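Microcin B17-processing protein McbD (Escherichia coli str. K-12 substr. MG1655, PDB 6GRH) is needed to process the inactive microcin B17 precursor McbA into the active peptide antibiotic and belongs to the YcaO cyclodehydratase family. Local coordinates at residues F64-L76 / E123-T135. The protein carries 1 engineered substitution. Residues are numbered along the deposited sequence; the frame is centred on the assembly and turned at random.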
loop_
_atom_site.group_PDB
_atom_site.type_symbol
_atom_site.label_atom_id
_atom_site.label_comp_id
_atom_site.label_asym_id
_atom_site.label_seq_id
_atom_site.Cartn_x
_atom_site.Cartn_y
_atom_site.Cartn_z
ATOM N N PHE E 64 36.755 -21.227 6.546
ATOM C CA PHE E 64 38.072 -21.465 7.157
ATOM C C PHE E 64 37.979 -21.714 8.660
ATOM O O PHE E 64 38.707 -22.570 9.179
ATOM C CB PHE E 64 39.051 -20.342 6.800
ATOM C CG PHE E 64 39.437 -20.350 5.356
ATOM C CD1 PHE E 64 40.362 -21.283 4.888
ATOM C CD2 PHE E 64 38.880 -19.458 4.447
ATOM C CE1 PHE E 64 40.725 -21.307 3.548
ATOM C CE2 PHE E 64 39.239 -19.489 3.108
ATOM C CZ PHE E 64 40.152 -20.423 2.659
ATOM N N PHE E 65 37.050 -21.044 9.338
ATOM C CA PHE E 65 36.845 -21.240 10.796
ATOM C C PHE E 65 35.984 -22.445 11.179
ATOM O O PHE E 65 36.208 -23.070 12.227
ATOM C CB PHE E 65 36.246 -19.975 11.447
ATOM C CG PHE E 65 37.248 -18.894 11.727
ATOM C CD1 PHE E 65 37.678 -18.028 10.722
ATOM C CD2 PHE E 65 37.761 -18.737 13.007
ATOM C CE1 PHE E 65 38.601 -17.039 10.990
ATOM C CE2 PHE E 65 38.711 -17.756 13.275
ATOM C CZ PHE E 65 39.130 -16.915 12.273
ATOM N N ASN E 66 34.986 -22.779 10.369
ATOM C CA ASN E 66 33.918 -23.677 10.856
ATOM C C ASN E 66 33.699 -24.915 10.035
ATOM O O ASN E 66 32.948 -25.795 10.505
ATOM C CB ASN E 66 32.555 -22.990 10.856
ATOM C CG ASN E 66 32.473 -21.763 11.728
ATOM O OD1 ASN E 66 31.654 -20.893 11.434
ATOM N ND2 ASN E 66 33.271 -21.671 12.782
ATOM N N GLU E 67 34.248 -24.985 8.822
ATOM C CA GLU E 67 33.726 -25.933 7.820
ATOM C C GLU E 67 34.716 -26.839 7.087
ATOM O O GLU E 67 34.266 -27.631 6.237
ATOM C CB GLU E 67 32.909 -25.173 6.785
ATOM C CG GLU E 67 31.628 -24.563 7.327
ATOM C CD GLU E 67 30.828 -23.837 6.250
ATOM O OE1 GLU E 67 31.376 -23.519 5.158
ATOM O OE2 GLU E 67 29.636 -23.540 6.485
ATOM N N ILE E 68 36.011 -26.788 7.419
ATOM C CA ILE E 68 36.989 -27.596 6.694
ATOM C C ILE E 68 36.925 -29.048 7.181
ATOM O O ILE E 68 36.949 -29.292 8.389
ATOM C CB ILE E 68 38.450 -27.123 6.882
ATOM C CG1 ILE E 68 38.628 -25.610 6.655
ATOM C CG2 ILE E 68 39.395 -27.930 5.976
ATOM C CD1 ILE E 68 38.837 -25.178 5.227
ATOM N N VAL E 69 36.860 -29.990 6.234
ATOM C CA VAL E 69 37.088 -31.413 6.515
ATOM C C VAL E 69 38.265 -31.855 5.656
ATOM O O VAL E 69 38.293 -31.593 4.452
ATOM C CB VAL E 69 35.839 -32.290 6.261
ATOM C CG1 VAL E 69 36.149 -33.780 6.464
ATOM C CG2 VAL E 69 34.695 -31.859 7.195
ATOM N N THR E 70 39.241 -32.509 6.285
ATOM C CA THR E 70 40.487 -32.903 5.601
ATOM C C THR E 70 40.309 -34.158 4.779
ATOM O O THR E 70 39.412 -34.945 5.016
ATOM C CB THR E 70 41.628 -33.129 6.592
ATOM O OG1 THR E 70 41.273 -34.167 7.514
ATOM C CG2 THR E 70 41.878 -31.845 7.362
ATOM N N GLY E 71 41.186 -34.345 3.805
ATOM C CA GLY E 71 40.978 -35.374 2.804
ATOM C C GLY E 71 41.822 -36.608 2.984
ATOM O O GLY E 71 41.937 -37.396 2.042
ATOM N N GLY E 72 42.404 -36.795 4.171
ATOM C CA GLY E 72 43.331 -37.894 4.401
ATOM C C GLY E 72 44.504 -37.479 5.268
ATOM O O GLY E 72 44.504 -36.399 5.885
ATOM N N GLN E 73 45.508 -38.343 5.294
ATOM C CA GLN E 73 46.642 -38.190 6.180
ATOM C C GLN E 73 47.874 -38.745 5.460
ATOM O O GLN E 73 47.870 -39.896 5.054
ATOM C CB GLN E 73 46.371 -38.941 7.485
ATOM C CG GLN E 73 46.960 -38.269 8.701
ATOM C CD GLN E 73 46.572 -38.956 9.985
ATOM O OE1 GLN E 73 45.455 -38.803 10.461
ATOM N NE2 GLN E 73 47.495 -39.691 10.564
ATOM N N LYS E 74 48.898 -37.909 5.291
ATOM C CA LYS E 74 50.104 -38.259 4.547
ATOM C C LYS E 74 51.283 -37.488 5.116
ATOM O O LYS E 74 51.102 -36.448 5.754
ATOM C CB LYS E 74 49.965 -37.886 3.067
ATOM C CG LYS E 74 48.785 -38.505 2.331
ATOM C CD LYS E 74 48.944 -38.318 0.829
ATOM C CE LYS E 74 47.707 -38.766 0.076
ATOM N NZ LYS E 74 47.682 -38.207 -1.306
ATOM N N THR E 75 52.491 -37.993 4.863
ATOM C CA THR E 75 53.722 -37.263 5.175
ATOM C C THR E 75 53.902 -36.182 4.116
ATOM O O THR E 75 53.278 -36.229 3.044
ATOM C CB THR E 75 54.988 -38.156 5.127
ATOM O OG1 THR E 75 55.276 -38.505 3.763
ATOM C CG2 THR E 75 54.829 -39.410 5.969
ATOM N N LEU E 76 54.780 -35.229 4.400
ATOM C CA LEU E 76 55.046 -34.152 3.466
ATOM C C LEU E 76 55.504 -34.697 2.101
ATOM O O LEU E 76 54.982 -34.273 1.067
ATOM C CB LEU E 76 56.056 -33.160 4.047
ATOM C CG LEU E 76 55.626 -32.336 5.264
ATOM C CD1 LEU E 76 56.758 -31.431 5.731
ATOM C CD2 LEU E 76 54.376 -31.492 4.994
ATOM N N GLU E 123 48.711 -31.936 -2.409
ATOM C CA GLU E 123 48.109 -31.565 -1.156
ATOM C C GLU E 123 49.084 -30.757 -0.315
ATOM O O GLU E 123 50.300 -30.795 -0.525
ATOM C CB GLU E 123 47.629 -32.813 -0.413
ATOM C CG GLU E 123 46.423 -33.464 -1.059
ATOM C CD GLU E 123 46.141 -34.856 -0.548
ATOM O OE1 GLU E 123 47.068 -35.686 -0.504
ATOM O OE2 GLU E 123 44.977 -35.134 -0.205
ATOM N N ILE E 124 48.529 -30.008 0.623
ATOM C CA ILE E 124 49.314 -29.281 1.595
ATOM C C ILE E 124 48.744 -29.586 2.980
ATOM O O ILE E 124 47.636 -30.144 3.081
ATOM C CB ILE E 124 49.357 -27.774 1.288
ATOM C CG1 ILE E 124 47.957 -27.156 1.289
ATOM C CG2 ILE E 124 50.051 -27.535 -0.058
ATOM C CD1 ILE E 124 47.982 -25.653 1.084
ATOM N N PRO E 125 49.507 -29.267 4.050
ATOM C CA PRO E 125 49.001 -29.558 5.388
ATOM C C PRO E 125 47.776 -28.756 5.745
ATOM O O PRO E 125 47.775 -27.531 5.618
ATOM C CB PRO E 125 50.170 -29.181 6.298
ATOM C CG PRO E 125 51.359 -29.426 5.453
ATOM C CD PRO E 125 50.945 -28.918 4.101
ATOM N N ALA E 126 46.752 -29.467 6.205
ATOM C CA ALA E 126 45.498 -28.866 6.618
ATOM C C ALA E 126 45.663 -27.921 7.809
ATOM O O ALA E 126 44.910 -26.928 7.923
ATOM C CB ALA E 126 44.489 -29.954 6.957
ATOM N N VAL E 127 46.644 -28.207 8.674
ATOM C CA VAL E 127 46.886 -27.392 9.868
ATOM C C VAL E 127 47.162 -25.900 9.556
ATOM O O VAL E 127 46.900 -25.021 10.380
ATOM C CB VAL E 127 48.020 -27.988 10.712
ATOM C CG1 VAL E 127 49.386 -27.755 10.057
ATOM C CG2 VAL E 127 47.976 -27.454 12.142
ATOM N N ILE E 128 47.695 -25.629 8.370
ATOM C CA ILE E 128 47.945 -24.254 7.940
ATOM C C ILE E 128 46.645 -23.497 7.562
ATOM O O ILE E 128 46.573 -22.281 7.716
ATOM C CB ILE E 128 48.968 -24.224 6.777
ATOM C CG1 ILE E 128 50.269 -24.890 7.243
ATOM C CG2 ILE E 128 49.258 -22.791 6.333
ATOM C CD1 ILE E 128 51.221 -25.225 6.125
ATOM N N ILE E 129 45.638 -24.232 7.104
ATOM C CA ILE E 129 44.443 -23.665 6.486
ATOM C C ILE E 129 43.232 -23.561 7.407
ATOM O O ILE E 129 42.528 -22.555 7.393
ATOM C CB ILE E 129 44.100 -24.476 5.225
ATOM C CG1 ILE E 129 44.687 -23.738 4.030
ATOM C CG2 ILE E 129 42.601 -24.649 5.065
ATOM C CD1 ILE E 129 45.475 -24.602 3.077
ATOM N N ALA E 130 42.999 -24.596 8.206
ATOM C CA ALA E 130 41.840 -24.648 9.092
ATOM C C ALA E 130 42.071 -23.775 10.345
ATOM O O ALA E 130 43.090 -23.916 10.995
ATOM C CB ALA E 130 41.599 -26.097 9.487
ATOM N N LEU E 131 41.140 -22.886 10.679
ATOM C CA LEU E 131 41.358 -21.995 11.821
ATOM C C LEU E 131 40.864 -22.588 13.147
ATOM O O LEU E 131 41.376 -22.218 14.218
ATOM C CB LEU E 131 40.802 -20.603 11.533
ATOM C CG LEU E 131 41.804 -19.759 10.724
ATOM C CD1 LEU E 131 43.019 -20.554 10.279
ATOM C CD2 LEU E 131 41.122 -19.148 9.525
ATOM N N ASP E 132 39.962 -23.568 13.080
ATOM C CA ASP E 132 39.478 -24.239 14.299
ATOM C C ASP E 132 40.536 -25.197 14.878
ATOM O O ASP E 132 41.498 -25.547 14.198
ATOM C CB ASP E 132 38.209 -25.027 13.992
ATOM C CG ASP E 132 38.487 -26.253 13.153
ATOM O OD1 ASP E 132 38.773 -26.099 11.940
ATOM O OD2 ASP E 132 38.470 -27.375 13.711
ATOM N N ASN E 133 40.347 -25.650 16.113
ATOM C CA ASN E 133 41.370 -26.496 16.774
ATOM C C ASN E 133 41.097 -27.992 16.697
ATOM O O ASN E 133 41.851 -28.773 17.259
ATOM C CB ASN E 133 41.590 -26.045 18.225
ATOM C CG ASN E 133 42.139 -24.631 18.306
ATOM O OD1 ASN E 133 42.760 -24.137 17.361
ATOM N ND2 ASN E 133 41.912 -23.970 19.426
ATOM N N ILE E 134 40.055 -28.379 15.964
ATOM C CA ILE E 134 39.624 -29.764 15.835
ATOM C C ILE E 134 40.096 -30.416 14.539
ATOM O O ILE E 134 40.509 -31.573 14.535
ATOM C CB ILE E 134 38.073 -29.835 15.955
ATOM C CG1 ILE E 134 37.669 -29.403 17.380
ATOM C CG2 ILE E 134 37.570 -31.248 15.660
ATOM C CD1 ILE E 134 36.228 -29.004 17.571
ATOM N N THR E 135 40.013 -29.675 13.440
ATOM C CA THR E 135 40.261 -30.210 12.107
ATOM C C THR E 135 41.603 -30.939 12.013
ATOM O O THR E 135 41.646 -32.077 11.563
ATOM C CB THR E 135 40.162 -29.087 11.070
ATOM O OG1 THR E 135 38.855 -28.512 11.160
ATOM C CG2 THR E 135 40.381 -29.613 9.683
HETATM O O HOH W 1 37.332 -25.333 9.716
#
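L131 meets the end of helix 47-66 through both backbone and side chain. Its N donates to F64 O over 2.9 Å, nearly straight at 176° but from above the carbonyl plane. L131 CB sits 3.8 Å from the F65 ring centroid and 8° off the ring normal, a CH-pi contact over the face, while CD2, in one of two modelled conformers, touches both F65 CE1 and F64 CB. The F64 ring edge turns CD1 to I129 O. A water bridges the two segments: it donates to F64 O and D132 OD1 and accepts from I68 N, linking the last turn of helix 47-66 and the loop residue I68 to the D132 carboxylate. That carboxylate is itself held by T135 OG1 on OD1 and by the backbone N atoms of I134 and T135 on OD2, both from one face. Farther along, I68 CD1 packs on I129 CG2 at 3.8 Å in one of the two I129 conformers, and T70 CG2 lies 3.6 Å from T135 CG2; its still closer approach to A126 CB is doubtful in its exact spacing. L76 CD2 against P125 CG, at 3.7 Å, is a separate, small buried contact. The open side is at G71 and the partly exposed K74-E123 pair, where one of two K74 conformers makes a salt bridge from NZ to E123 OE1, 2.7 Å long and 29° out of the carboxylate plane. The McbB chain adjoins the packed end, where its K206 bonds I68 O and T135 OG1. The two segments thus join a helix terminus to the loop after strand 121-125 within the YcaO domain, and D132 with I134 and T135 forms an Asx turn and Asx motif.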